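Local atomic coordinates of annexin A8 (Homo sapiens, PDB entry 1W3W), a protein that binds calcium and, in a calcium-dependent way, phospholipids, and acts as an indirect anticoagulant by inhibiting the thromboplastin-specific complex of the blood coagulation cascade. Residues A[115-120]-A[240-245]; A[146-149]-A[155-158]; A[180-185]-A[210-215]; A[218-223]-A[229-234]; A[253-258]-A[288-293]. One frame throughout, in Å; residues are numbered along the deposited sequence.

Contact 1. Residues A[115-120]-A[240-245]; sequences VIIEIL and LEEAML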
# COMPACT_ATOMS: atom_id res chain seq x y z
N VAL A 115 5.30 -6.19 2.98
CA VAL A 115 5.30 -4.92 2.27
C VAL A 115 5.13 -5.18 0.78
O VAL A 115 4.33 -4.53 0.11
CB VAL A 115 6.61 -4.10 2.52
CG1 VAL A 115 6.66 -2.86 1.63
CG2 VAL A 115 6.72 -3.70 3.97
N ILE A 116 5.89 -6.15 0.28
CA ILE A 116 5.88 -6.47 -1.14
C ILE A 116 4.53 -7.02 -1.59
O ILE A 116 4.01 -6.62 -2.62
CB ILE A 116 7.02 -7.49 -1.51
CG1 ILE A 116 8.39 -6.96 -1.05
CG2 ILE A 116 7.02 -7.73 -3.03
CD1 ILE A 116 9.54 -7.99 -1.13
N ILE A 117 3.95 -7.91 -0.79
CA ILE A 117 2.62 -8.48 -1.06
C ILE A 117 1.54 -7.39 -1.16
O ILE A 117 0.75 -7.35 -2.10
CB ILE A 117 2.25 -9.49 0.07
CG1 ILE A 117 3.09 -10.77 -0.07
CG2 ILE A 117 0.76 -9.81 0.07
CD1 ILE A 117 3.20 -11.62 1.19
N GLU A 118 1.53 -6.51 -0.15
CA GLU A 118 0.54 -5.43 -0.06
C GLU A 118 0.56 -4.57 -1.30
O GLU A 118 -0.47 -4.31 -1.89
CB GLU A 118 0.82 -4.59 1.20
CG GLU A 118 0.06 -3.28 1.30
CD GLU A 118 0.72 -2.33 2.28
OE1 GLU A 118 0.71 -2.61 3.49
OE2 GLU A 118 1.26 -1.30 1.84
N ILE A 119 1.74 -4.11 -1.68
CA ILE A 119 1.83 -3.20 -2.81
C ILE A 119 1.50 -3.91 -4.12
O ILE A 119 0.69 -3.39 -4.91
CB ILE A 119 3.20 -2.53 -2.87
CG1 ILE A 119 3.39 -1.65 -1.63
CG2 ILE A 119 3.30 -1.68 -4.12
CD1 ILE A 119 4.74 -1.01 -1.53
N LEU A 120 2.07 -5.08 -4.35
CA LEU A 120 1.86 -5.77 -5.62
C LEU A 120 0.40 -6.23 -5.82
O LEU A 120 -0.11 -6.23 -6.94
CB LEU A 120 2.84 -6.94 -5.80
CG LEU A 120 4.17 -6.57 -6.48
CD1 LEU A 120 4.85 -5.40 -5.82
CD2 LEU A 120 5.12 -7.76 -6.55
N LEU A 240 2.71 -17.39 1.38
CA LEU A 240 1.87 -17.73 0.24
C LEU A 240 0.38 -17.54 0.58
O LEU A 240 -0.36 -16.97 -0.20
CB LEU A 240 2.13 -19.17 -0.25
CG LEU A 240 1.33 -19.58 -1.50
CD1 LEU A 240 1.75 -18.74 -2.70
CD2 LEU A 240 1.50 -21.07 -1.81
N GLU A 241 -0.03 -17.98 1.77
CA GLU A 241 -1.39 -17.77 2.27
C GLU A 241 -1.75 -16.28 2.33
O GLU A 241 -2.82 -15.87 1.85
CB GLU A 241 -1.57 -18.40 3.66
CG GLU A 241 -3.00 -18.31 4.21
CD GLU A 241 -3.13 -18.68 5.68
OE1 GLU A 241 -2.15 -19.19 6.27
OE2 GLU A 241 -4.21 -18.46 6.27
N GLU A 242 -0.86 -15.48 2.92
CA GLU A 242 -1.05 -14.03 3.04
C GLU A 242 -1.26 -13.41 1.67
O GLU A 242 -2.17 -12.60 1.48
CB GLU A 242 0.16 -13.38 3.73
CG GLU A 242 -0.03 -11.92 4.15
CD GLU A 242 1.19 -11.34 4.89
OE1 GLU A 242 1.36 -10.10 4.92
OE2 GLU A 242 1.99 -12.13 5.42
N ALA A 243 -0.44 -13.81 0.71
CA ALA A 243 -0.47 -13.27 -0.65
C ALA A 243 -1.78 -13.61 -1.35
O ALA A 243 -2.40 -12.73 -1.95
CB ALA A 243 0.71 -13.80 -1.46
N MET A 244 -2.21 -14.87 -1.27
CA MET A 244 -3.49 -15.31 -1.86
C MET A 244 -4.70 -14.62 -1.25
O MET A 244 -5.54 -14.11 -1.98
CB MET A 244 -3.66 -16.83 -1.77
CG MET A 244 -2.83 -17.55 -2.80
SD MET A 244 -2.99 -19.34 -2.81
CE MET A 244 -1.90 -19.63 -4.10
N LEU A 245 -4.78 -14.60 0.07
CA LEU A 245 -5.86 -13.91 0.76
C LEU A 245 -5.89 -12.41 0.43
O LEU A 245 -6.95 -11.82 0.37
CB LEU A 245 -5.77 -14.11 2.28
CG LEU A 245 -6.10 -15.51 2.82
CD1 LEU A 245 -5.68 -15.62 4.29
CD2 LEU A 245 -7.58 -15.82 2.66
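Ile117 of helix 113-122 packs against Ala243 and Glu242 of helix 238-252, a small, buried helix-to-helix contact that joins the second annexin repeat to the third. The two backbones come close here, Ile117 CA lying 5.7 Å from Ala243 CA, an approach that the small alanine side chain permits. Ile117 uses both of its branches. With CG1 beside the backbone N and CG2 anti to it (chi1 -72°), the CG2 methyl reaches the main chain of the other helix, 3.7 Å from Ala243 CA, while the CG1 arm passes alongside the alanine methyl, its CG1 4.1 Å from Ala243 CB. The end of that arm, Ile117 CD1, meets the carboxylate carbon CD of Glu242 at 4.2 Å. Glu242 gets there as an extended chain, running out from its own helix toward helix 113-122 and covering the margin of the apolar patch with its acidic end. Helix 153-163 closes in beside the pair, bringing Leu159 onto Ile117. The next residue, Glu118, makes salt bridges with Arg261 and Arg278 of the fourth repeat, while helices 198-207 and 228-235 pack on Met244 of helix 238-252.

Contact 2. Residues A[146-149]-A[155-158]; sequences DIQA and LERI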
# COMPACT_ATOMS: atom_id res chain seq x y z
N ASP A 146 14.94 -8.15 -8.93
CA ASP A 146 15.24 -8.10 -7.50
C ASP A 146 14.33 -9.04 -6.72
O ASP A 146 14.79 -9.74 -5.83
CB ASP A 146 15.13 -6.68 -6.95
CG ASP A 146 16.34 -5.82 -7.28
OD1 ASP A 146 17.33 -6.36 -7.84
OD2 ASP A 146 16.41 -4.61 -7.04
N ILE A 147 13.04 -9.06 -7.08
CA ILE A 147 12.10 -9.97 -6.43
C ILE A 147 12.48 -11.43 -6.71
O ILE A 147 12.48 -12.26 -5.80
CB ILE A 147 10.63 -9.65 -6.84
CG1 ILE A 147 10.14 -8.42 -6.07
CG2 ILE A 147 9.71 -10.87 -6.57
CD1 ILE A 147 8.89 -7.82 -6.62
N GLN A 148 12.84 -11.73 -7.96
CA GLN A 148 13.31 -13.07 -8.36
C GLN A 148 14.49 -13.55 -7.53
O GLN A 148 14.55 -14.72 -7.16
CB GLN A 148 13.72 -13.09 -9.83
CG GLN A 148 12.59 -13.36 -10.81
CD GLN A 148 13.04 -13.25 -12.26
OE1 GLN A 148 14.26 -13.40 -12.54
NE2 GLN A 148 12.17 -13.02 -13.13
N ALA A 149 15.43 -12.65 -7.25
CA ALA A 149 16.64 -13.01 -6.52
C ALA A 149 16.39 -13.11 -5.02
O ALA A 149 17.02 -13.91 -4.34
CB ALA A 149 17.74 -12.01 -6.81
N LEU A 155 5.83 -18.24 -3.38
CA LEU A 155 5.69 -16.81 -3.11
C LEU A 155 6.31 -16.03 -4.26
O LEU A 155 5.69 -15.12 -4.78
CB LEU A 155 6.38 -16.42 -1.81
CG LEU A 155 6.31 -14.91 -1.52
CD1 LEU A 155 4.88 -14.51 -1.19
CD2 LEU A 155 7.25 -14.53 -0.42
N GLU A 156 7.53 -16.42 -4.64
CA GLU A 156 8.22 -15.83 -5.78
C GLU A 156 7.40 -15.87 -7.06
O GLU A 156 7.37 -14.89 -7.81
CB GLU A 156 9.55 -16.54 -6.02
CG GLU A 156 10.47 -15.84 -7.01
CD GLU A 156 10.20 -16.19 -8.46
OE1 GLU A 156 9.66 -17.27 -8.76
OE2 GLU A 156 10.54 -15.37 -9.32
N ARG A 157 6.76 -17.01 -7.31
CA ARG A 157 5.95 -17.20 -8.50
C ARG A 157 4.74 -16.26 -8.53
O ARG A 157 4.47 -15.65 -9.56
CB ARG A 157 5.49 -18.66 -8.60
CG ARG A 157 6.65 -19.66 -8.77
CD ARG A 157 7.13 -19.83 -10.20
NE ARG A 157 7.06 -21.24 -10.63
CZ ARG A 157 7.78 -21.79 -11.61
NH1 ARG A 157 8.66 -21.08 -12.32
NH2 ARG A 157 7.61 -23.08 -11.89
N ILE A 158 3.99 -16.15 -7.43
CA ILE A 158 2.83 -15.26 -7.43
C ILE A 158 3.23 -13.78 -7.53
O ILE A 158 2.57 -13.01 -8.22
CB ILE A 158 1.87 -15.52 -6.23
CG1 ILE A 158 0.54 -14.80 -6.47
CG2 ILE A 158 2.48 -15.07 -4.91
CD1 ILE A 158 -0.51 -15.15 -5.44
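Glu156 and Gln148 cross at a slant, the carboxylate oxygen of one against the aliphatic part of the other. Gln148 leaves helix 143-150 with its chain extended beyond CG, a course that carries the amide beyond the meeting point, and its CH2 groups do the touching. Glu156 OE2 presses on them, 3.2 Å from Gln148 CG, and the same oxygen sits 3.7 Å from Gln148 CA. Carboxylate and amide are turned strongly against each other, their planes 72° apart, and the two end groups are not paired. What brings the acid here is a bend: CG of Glu156 stands anti to the backbone N, and a kink at chi2 of -86° folds the carboxylate back toward helix 143-150 instead of letting it run on outward. The inner part of the Glu156 chain then lies against the other backbone, with CG 4.2 Å from Gln148 CA and 4.3 Å from Ile147 O. Ile147 lends some surface, but its end leads into the core, onto Ile116 and Leu120 of helix 113-122 and onto Leu159 and Leu163. The contact thus has an apolar inner side and a polar outer margin. It joins two helices that follow each other in the chain, across the short connection between the fourth and fifth helices of the five-helix annexin repeat.

Contact 3. Residues A[180-185]-A[210-215]; sequences LQDAQD and ATHLLR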
# COMPACT_ATOMS: atom_id res chain seq x y z
N LEU A 180 -16.56 -21.09 -14.91
CA LEU A 180 -16.90 -22.39 -14.35
C LEU A 180 -15.71 -23.35 -14.37
O LEU A 180 -15.47 -24.06 -13.39
CB LEU A 180 -18.09 -23.02 -15.10
CG LEU A 180 -18.63 -24.31 -14.49
CD1 LEU A 180 -19.17 -24.08 -13.07
CD2 LEU A 180 -19.71 -24.94 -15.36
N GLN A 181 -14.96 -23.35 -15.47
CA GLN A 181 -13.76 -24.17 -15.56
C GLN A 181 -12.69 -23.74 -14.54
O GLN A 181 -12.06 -24.58 -13.92
CB GLN A 181 -13.16 -24.14 -16.97
CG GLN A 181 -12.09 -25.22 -17.18
CD GLN A 181 -12.62 -26.65 -16.87
OE1 GLN A 181 -13.62 -27.09 -17.44
NE2 GLN A 181 -11.94 -27.37 -15.95
N ASP A 182 -12.50 -22.44 -14.37
CA ASP A 182 -11.59 -21.93 -13.36
C ASP A 182 -12.02 -22.39 -11.96
O ASP A 182 -11.17 -22.82 -11.19
CB ASP A 182 -11.51 -20.41 -13.41
CG ASP A 182 -10.64 -19.91 -14.53
OD1 ASP A 182 -10.65 -18.68 -14.76
OD2 ASP A 182 -9.92 -20.67 -15.24
N ALA A 183 -13.30 -22.33 -11.65
CA ALA A 183 -13.80 -22.75 -10.34
C ALA A 183 -13.64 -24.26 -10.15
O ALA A 183 -13.26 -24.73 -9.07
CB ALA A 183 -15.22 -22.34 -10.17
N GLN A 184 -13.92 -25.02 -11.20
CA GLN A 184 -13.70 -26.46 -11.19
C GLN A 184 -12.23 -26.78 -10.97
O GLN A 184 -11.91 -27.68 -10.20
CB GLN A 184 -14.20 -27.07 -12.51
CG GLN A 184 -14.29 -28.59 -12.50
CD GLN A 184 -15.33 -29.11 -11.51
OE1 GLN A 184 -15.01 -29.87 -10.59
NE2 GLN A 184 -16.59 -28.70 -11.71
N ASP A 185 -11.33 -26.04 -11.61
CA ASP A 185 -9.89 -26.28 -11.47
C ASP A 185 -9.38 -25.94 -10.07
O ASP A 185 -8.48 -26.61 -9.57
CB ASP A 185 -9.08 -25.46 -12.47
CG ASP A 185 -9.21 -25.98 -13.89
OD1 ASP A 185 -8.75 -25.26 -14.80
OD2 ASP A 185 -9.78 -27.05 -14.19
N ALA A 210 -10.41 -8.90 -12.15
CA ALA A 210 -11.19 -8.83 -10.91
C ALA A 210 -12.64 -9.26 -11.13
O ALA A 210 -13.20 -10.00 -10.34
CB ALA A 210 -11.15 -7.43 -10.32
N THR A 211 -13.23 -8.80 -12.23
CA THR A 211 -14.63 -9.10 -12.52
C THR A 211 -14.86 -10.59 -12.80
O THR A 211 -15.87 -11.18 -12.37
CB THR A 211 -15.06 -8.26 -13.75
OG1 THR A 211 -14.86 -6.86 -13.45
CG2 THR A 211 -16.54 -8.39 -14.00
N HIS A 212 -13.94 -11.19 -13.53
CA HIS A 212 -13.95 -12.62 -13.78
C HIS A 212 -13.78 -13.39 -12.47
O HIS A 212 -14.50 -14.33 -12.21
CB HIS A 212 -12.83 -12.99 -14.76
CG HIS A 212 -12.72 -14.45 -15.04
ND1 HIS A 212 -13.09 -15.01 -16.24
CD2 HIS A 212 -12.26 -15.47 -14.28
CE1 HIS A 212 -12.85 -16.31 -16.21
NE2 HIS A 212 -12.36 -16.62 -15.02
N LEU A 213 -12.86 -12.93 -11.62
CA LEU A 213 -12.56 -13.63 -10.37
C LEU A 213 -13.74 -13.61 -9.43
O LEU A 213 -14.00 -14.60 -8.75
CB LEU A 213 -11.33 -13.04 -9.67
CG LEU A 213 -9.97 -13.45 -10.23
CD1 LEU A 213 -8.90 -12.70 -9.49
CD2 LEU A 213 -9.73 -14.93 -10.15
N LEU A 214 -14.49 -12.51 -9.41
CA LEU A 214 -15.69 -12.46 -8.56
C LEU A 214 -16.68 -13.53 -8.94
O LEU A 214 -17.31 -14.15 -8.07
CB LEU A 214 -16.35 -11.09 -8.61
CG LEU A 214 -15.55 -10.03 -7.84
CD1 LEU A 214 -16.01 -8.63 -8.21
CD2 LEU A 214 -15.68 -10.27 -6.36
N ARG A 215 -16.84 -13.75 -10.25
CA ARG A 215 -17.71 -14.82 -10.71
C ARG A 215 -17.12 -16.20 -10.38
O ARG A 215 -17.85 -17.12 -10.06
CB ARG A 215 -17.98 -14.67 -12.21
CG ARG A 215 -18.91 -15.73 -12.78
CD ARG A 215 -20.36 -15.56 -12.37
NE ARG A 215 -21.24 -16.11 -13.40
CZ ARG A 215 -21.65 -15.46 -14.49
NH1 ARG A 215 -21.28 -14.20 -14.74
NH2 ARG A 215 -22.46 -16.09 -15.35
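One polar bond carries this contact: the imidazole of His212, on helix 210-224, meets the carboxylate of Asp182, on helix 176-191. His212 NE2 donates to Asp182 OD1 over 2.7 Å, with an N-H...O angle of 139° that makes the bond short but bent. The oxygen is approached on its anti side, somewhat out of the carboxylate plane, and lies at the edge of the ring, tilted from the ring plane. Ring and carboxylate are steeply inclined, 60° between their planes. The helices stand well apart, Asp182 CA 8.9 Å from Leu213 CA, and the imidazole bridges that distance because CG of His212 is anti to its backbone N (chi1 177°), which sends the ring across to the aspartate. Within helix 176-191, Gln181 NE2 donates to Asp185 OD2 at 2.8 Å, one turn on.

Charge adds a second grip. Asp182 OD1 also takes part in a salt bridge with NE of Arg208, just ahead of helix 210-224, so one buried oxygen is shared by a ring and a guanidinium. Apolar neighbours close round the pair, Leu178 and Val174 on His212 and Val216 and Ile204 on Asp182. With a leucine in place of His212, Asp182 would probably lose its link to helix 210-224 through the ring and keep Arg208 as the partner of OD1.

Two cationic or potentially cationic donors on Asp182 OD1 should favour the ionised form of Asp182, and its negative charge in turn would tend to stabilise a protonated imidazole, though the nearby guanidinium of Arg208 would offset this.

Contact 4. Residues A[218-223]-A[229-234]; sequences EEYEKI and EDSIKS
Ser231 OG is held from two directions: by the hydroxyl of Tyr220 across the contact, and weakly by the main-chain Ser227 O, just before its helix. The bond to Tyr220 OH is very short, 2.5 Å, and either hydroxyl could be the donor. Tyr220 comes at the serine with the end of its ring. CG stands anti to the backbone N (chi1 178°), the long ring spans from helix 210-224 to helix 228-235, and Ser231 OG lies at the ring edge in the plane of the aromatic system, 3.4 Å from Tyr220 CE2. The serine methylene follows, Ser231 CB being 3.1 Å from Tyr220 OH. Both residues are buried, and the two hydroxyls satisfy each other there. Farther out, the carboxylates of Glu221 and Glu229 face each other without touching, Glu221 OE1 4.7 Å from Glu229 OE1, a like-charge approach that would probably be mildly unfavourable. Ser234 OG bonds back to Ser231 O in the last turn. The tyrosine-serine bond ties two consecutive helices, the third and fourth of the five-helix annexin repeat, across the short link between them.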
# COMPACT_ATOMS: atom_id res chain seq x y z
N GLU A 218 -17.92 -16.98 -6.75
CA GLU A 218 -19.31 -17.40 -6.64
C GLU A 218 -19.50 -18.86 -7.05
O GLU A 218 -20.13 -19.63 -6.33
CB GLU A 218 -20.20 -16.55 -7.55
CG GLU A 218 -20.51 -15.15 -7.07
CD GLU A 218 -21.46 -14.44 -8.03
OE1 GLU A 218 -22.66 -14.81 -8.07
OE2 GLU A 218 -21.00 -13.56 -8.79
N GLU A 219 -18.99 -19.22 -8.23
CA GLU A 219 -19.11 -20.58 -8.76
C GLU A 219 -18.39 -21.59 -7.87
O GLU A 219 -18.88 -22.71 -7.65
CB GLU A 219 -18.56 -20.69 -10.19
CG GLU A 219 -19.35 -19.92 -11.24
CD GLU A 219 -20.80 -20.35 -11.29
OE1 GLU A 219 -21.68 -19.47 -11.24
OE2 GLU A 219 -21.08 -21.57 -11.36
N TYR A 220 -17.22 -21.20 -7.36
CA TYR A 220 -16.44 -22.05 -6.49
C TYR A 220 -17.25 -22.45 -5.24
O TYR A 220 -17.22 -23.59 -4.82
CB TYR A 220 -15.14 -21.38 -6.09
CG TYR A 220 -14.34 -22.23 -5.16
CD1 TYR A 220 -13.54 -23.26 -5.63
CD2 TYR A 220 -14.41 -22.03 -3.78
CE1 TYR A 220 -12.83 -24.05 -4.77
CE2 TYR A 220 -13.69 -22.82 -2.91
CZ TYR A 220 -12.91 -23.83 -3.40
OH TYR A 220 -12.18 -24.62 -2.53
N GLU A 221 -17.97 -21.49 -4.67
CA GLU A 221 -18.82 -21.76 -3.52
C GLU A 221 -19.92 -22.78 -3.78
O GLU A 221 -20.18 -23.62 -2.93
CB GLU A 221 -19.46 -20.47 -3.00
CG GLU A 221 -18.46 -19.58 -2.32
CD GLU A 221 -19.11 -18.43 -1.55
OE1 GLU A 221 -18.35 -17.58 -1.07
OE2 GLU A 221 -20.36 -18.40 -1.43
N LYS A 222 -20.56 -22.69 -4.94
CA LYS A 222 -21.60 -23.66 -5.34
C LYS A 222 -21.06 -25.07 -5.52
O LYS A 222 -21.72 -26.05 -5.18
CB LYS A 222 -22.25 -23.24 -6.66
CG LYS A 222 -23.00 -21.92 -6.60
N ILE A 223 -19.86 -25.17 -6.07
CA ILE A 223 -19.22 -26.44 -6.36
C ILE A 223 -18.62 -27.07 -5.12
O ILE A 223 -18.70 -28.28 -4.94
CB ILE A 223 -18.09 -26.25 -7.40
CG1 ILE A 223 -18.67 -25.88 -8.76
CG2 ILE A 223 -17.24 -27.51 -7.53
CD1 ILE A 223 -17.61 -25.39 -9.74
N GLU A 229 -11.83 -18.14 0.63
CA GLU A 229 -10.95 -17.77 1.74
C GLU A 229 -10.66 -18.96 2.70
O GLU A 229 -9.49 -19.20 3.04
CB GLU A 229 -11.47 -16.53 2.51
CG GLU A 229 -12.97 -16.29 2.56
CD GLU A 229 -13.54 -15.51 1.37
OE1 GLU A 229 -14.18 -16.16 0.52
OE2 GLU A 229 -13.38 -14.26 1.30
N ASP A 230 -11.69 -19.70 3.08
CA ASP A 230 -11.53 -20.86 3.95
C ASP A 230 -10.73 -21.97 3.27
O ASP A 230 -9.97 -22.65 3.92
CB ASP A 230 -12.89 -21.38 4.43
CG ASP A 230 -13.50 -20.51 5.51
OD1 ASP A 230 -14.69 -20.69 5.82
OD2 ASP A 230 -12.85 -19.62 6.09
N SER A 231 -10.88 -22.11 1.95
CA SER A 231 -10.10 -23.08 1.20
C SER A 231 -8.64 -22.70 1.22
O SER A 231 -7.80 -23.53 1.52
CB SER A 231 -10.59 -23.21 -0.23
OG SER A 231 -11.89 -23.78 -0.24
N ILE A 232 -8.33 -21.45 0.92
CA ILE A 232 -6.95 -20.95 1.02
C ILE A 232 -6.38 -21.14 2.43
O ILE A 232 -5.23 -21.55 2.58
CB ILE A 232 -6.88 -19.46 0.57
CG1 ILE A 232 -7.15 -19.36 -0.94
CG2 ILE A 232 -5.51 -18.87 0.89
CD1 ILE A 232 -7.53 -18.00 -1.40
N LYS A 233 -7.17 -20.84 3.46
CA LYS A 233 -6.70 -20.95 4.85
C LYS A 233 -6.38 -22.39 5.24
O LYS A 233 -5.48 -22.63 6.04
CB LYS A 233 -7.73 -20.39 5.84
CG LYS A 233 -7.79 -18.88 5.92
CD LYS A 233 -8.82 -18.42 6.95
CE LYS A 233 -9.10 -16.94 6.85
NZ LYS A 233 -10.03 -16.45 7.92
N SER A 234 -7.14 -23.34 4.70
CA SER A 234 -6.93 -24.75 5.06
C SER A 234 -5.86 -25.40 4.19
O SER A 234 -5.24 -26.36 4.63
CB SER A 234 -8.24 -25.54 4.99
OG SER A 234 -8.62 -25.78 3.66

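Contact 5. Residues A[253-258]-A[288-293]; sequences NLHSYF and LNLIKC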
# COMPACT_ATOMS: atom_id res chain seq x y z
N ASN A 253 -13.14 -5.97 -2.25
CA ASN A 253 -13.28 -4.56 -1.90
C ASN A 253 -11.94 -4.02 -1.44
O ASN A 253 -11.49 -4.31 -0.34
CB ASN A 253 -14.35 -4.35 -0.82
CG ASN A 253 -14.78 -2.88 -0.70
OD1 ASN A 253 -13.95 -1.98 -0.57
ND2 ASN A 253 -16.09 -2.65 -0.74
N LEU A 254 -11.32 -3.22 -2.29
CA LEU A 254 -10.02 -2.63 -2.01
C LEU A 254 -10.01 -1.71 -0.79
O LEU A 254 -9.07 -1.72 -0.00
CB LEU A 254 -9.61 -1.85 -3.25
CG LEU A 254 -8.18 -1.39 -3.36
CD1 LEU A 254 -7.21 -2.55 -3.18
CD2 LEU A 254 -8.03 -0.71 -4.71
N HIS A 255 -11.06 -0.92 -0.63
CA HIS A 255 -11.14 0.05 0.46
C HIS A 255 -11.21 -0.66 1.80
O HIS A 255 -10.59 -0.25 2.77
CB HIS A 255 -12.35 0.97 0.27
CG HIS A 255 -12.51 1.48 -1.13
ND1 HIS A 255 -11.54 2.23 -1.76
CD2 HIS A 255 -13.50 1.32 -2.04
CE1 HIS A 255 -11.93 2.52 -2.99
NE2 HIS A 255 -13.13 1.98 -3.18
N SER A 256 -11.98 -1.73 1.84
CA SER A 256 -12.08 -2.59 3.01
C SER A 256 -10.74 -3.28 3.34
O SER A 256 -10.40 -3.47 4.52
CB SER A 256 -13.20 -3.61 2.79
OG SER A 256 -13.16 -4.64 3.75
N TYR A 257 -9.97 -3.63 2.30
CA TYR A 257 -8.64 -4.22 2.50
C TYR A 257 -7.74 -3.25 3.27
O TYR A 257 -7.05 -3.63 4.23
CB TYR A 257 -7.98 -4.61 1.16
CG TYR A 257 -6.50 -4.89 1.32
CD1 TYR A 257 -6.06 -6.00 2.00
CD2 TYR A 257 -5.54 -4.00 0.83
CE1 TYR A 257 -4.71 -6.23 2.21
CE2 TYR A 257 -4.20 -4.23 1.03
CZ TYR A 257 -3.79 -5.35 1.70
OH TYR A 257 -2.45 -5.57 1.88
N PHE A 258 -7.71 -2.00 2.82
CA PHE A 258 -6.85 -1.00 3.45
C PHE A 258 -7.28 -0.71 4.88
O PHE A 258 -6.42 -0.50 5.73
CB PHE A 258 -6.78 0.29 2.62
CG PHE A 258 -5.96 0.13 1.37
CD1 PHE A 258 -6.53 0.29 0.14
CD2 PHE A 258 -4.62 -0.20 1.45
CE1 PHE A 258 -5.77 0.12 -1.03
CE2 PHE A 258 -3.87 -0.37 0.31
CZ PHE A 258 -4.45 -0.21 -0.94
N LEU A 288 -9.00 7.66 1.17
CA LEU A 288 -8.90 7.67 2.62
C LEU A 288 -10.28 7.93 3.25
O LEU A 288 -10.59 7.38 4.30
CB LEU A 288 -7.84 8.68 3.10
CG LEU A 288 -7.48 8.64 4.59
CD1 LEU A 288 -6.86 7.34 4.99
CD2 LEU A 288 -6.55 9.79 4.91
N ASN A 289 -11.10 8.75 2.61
CA ASN A 289 -12.49 8.96 3.08
C ASN A 289 -13.32 7.65 3.16
O ASN A 289 -14.02 7.40 4.15
CB ASN A 289 -13.19 10.01 2.21
CG ASN A 289 -13.33 9.58 0.73
OD1 ASN A 289 -12.40 9.02 0.13
ND2 ASN A 289 -14.51 9.83 0.15
N LEU A 290 -13.20 6.80 2.15
CA LEU A 290 -13.89 5.51 2.13
C LEU A 290 -13.27 4.52 3.12
O LEU A 290 -13.97 3.73 3.72
CB LEU A 290 -13.90 4.92 0.70
CG LEU A 290 -14.71 5.69 -0.34
CD1 LEU A 290 -14.36 5.23 -1.74
CD2 LEU A 290 -16.23 5.53 -0.13
N ILE A 291 -11.96 4.58 3.30
CA ILE A 291 -11.27 3.76 4.27
C ILE A 291 -11.80 4.09 5.68
O ILE A 291 -12.10 3.20 6.46
CB ILE A 291 -9.74 3.96 4.16
CG1 ILE A 291 -9.23 3.37 2.82
CG2 ILE A 291 -9.02 3.28 5.33
CD1 ILE A 291 -7.77 3.72 2.46
N LYS A 292 -11.96 5.38 5.97
CA LYS A 292 -12.45 5.82 7.27
C LYS A 292 -13.85 5.28 7.53
O LYS A 292 -14.14 4.81 8.61
CB LYS A 292 -12.46 7.34 7.35
CG LYS A 292 -11.06 7.94 7.63
CD LYS A 292 -10.95 9.40 7.15
CE LYS A 292 -11.71 10.34 8.05
NZ LYS A 292 -11.64 11.75 7.59
N CYS A 293 -14.70 5.34 6.51
CA CYS A 293 -16.07 4.85 6.60
C CYS A 293 -16.12 3.34 6.85
O CYS A 293 -16.87 2.84 7.72
CB CYS A 293 -16.82 5.21 5.34
SG CYS A 293 -18.52 4.65 5.33
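His255 and Leu290 form a CH-pi contact, in which a leucine methyl sits on the imidazole. Leu290 CD1 lies 3.8 Å from the centroid of the His255 ring, almost straight above it and only 13° off the ring normal. The ring is turned to receive it, CG beside the backbone N at chi1 -45°, and its ND1 is hydrogen-bonded to Asp287 OD2, just before helix 288-299, which probably helps to fix its rotation. Were His255 an alanine, the Leu290 methyl would probably lose the ring face it rests on, and Asp287 its imidazole partner.

Ile291 is the other large contributor. Its CG1 arm rests against both the His255 carbonyl and the CB of Phe258, with CG1 3.9 Å from His255 O and CD1 3.6 Å from Phe258 CB. The Phe258 ring is met obliquely, CG being 4.2 Å from Ile291 CD1. The backbones are close at this point, His255 CA to Ile291 CA 5.3 Å, where the short helical segments cross at -69°. Asn253 opens its helix as N-cap, its OD1 accepting from Ser256 N.

Helix 254-266 is thus pinned to helix 288-299 within the fourth repeat. Helix 273-283 packs on both through Arg283, against Phe258 and Ile291. Helix 113-122 of the second repeat lies against Tyr257 and Phe258, and Met266, at the far end of helix 254-266, binds calcium.

Contacts 1, 3 and 4 are buried; contacts 2 and 5 reach the surface at one margin. Contact 1 alone joins different repeats, and its chemistry is mainly apolar, with Glu242 at its margin. Contact 2 packs beside it, Ile147 CD1 on Leu120 CD2 at 3.8 Å and Ile158 CG2 on Ala243 CB at 4.1 Å, so the two share one apolar core. Contacts 3 and 4, well away from the chain's centre, both use helix 210-224 and rest on polar bonds, a histidine-carboxylate and a hydroxyl pair, while Ala183 of contact 3 packs on Glu219 and Ile223 of contact 4. Contact 5, in the fourth repeat, mixes apolar packing with a CH-pi contact and touches contact 1 only where Tyr257 meets Glu118.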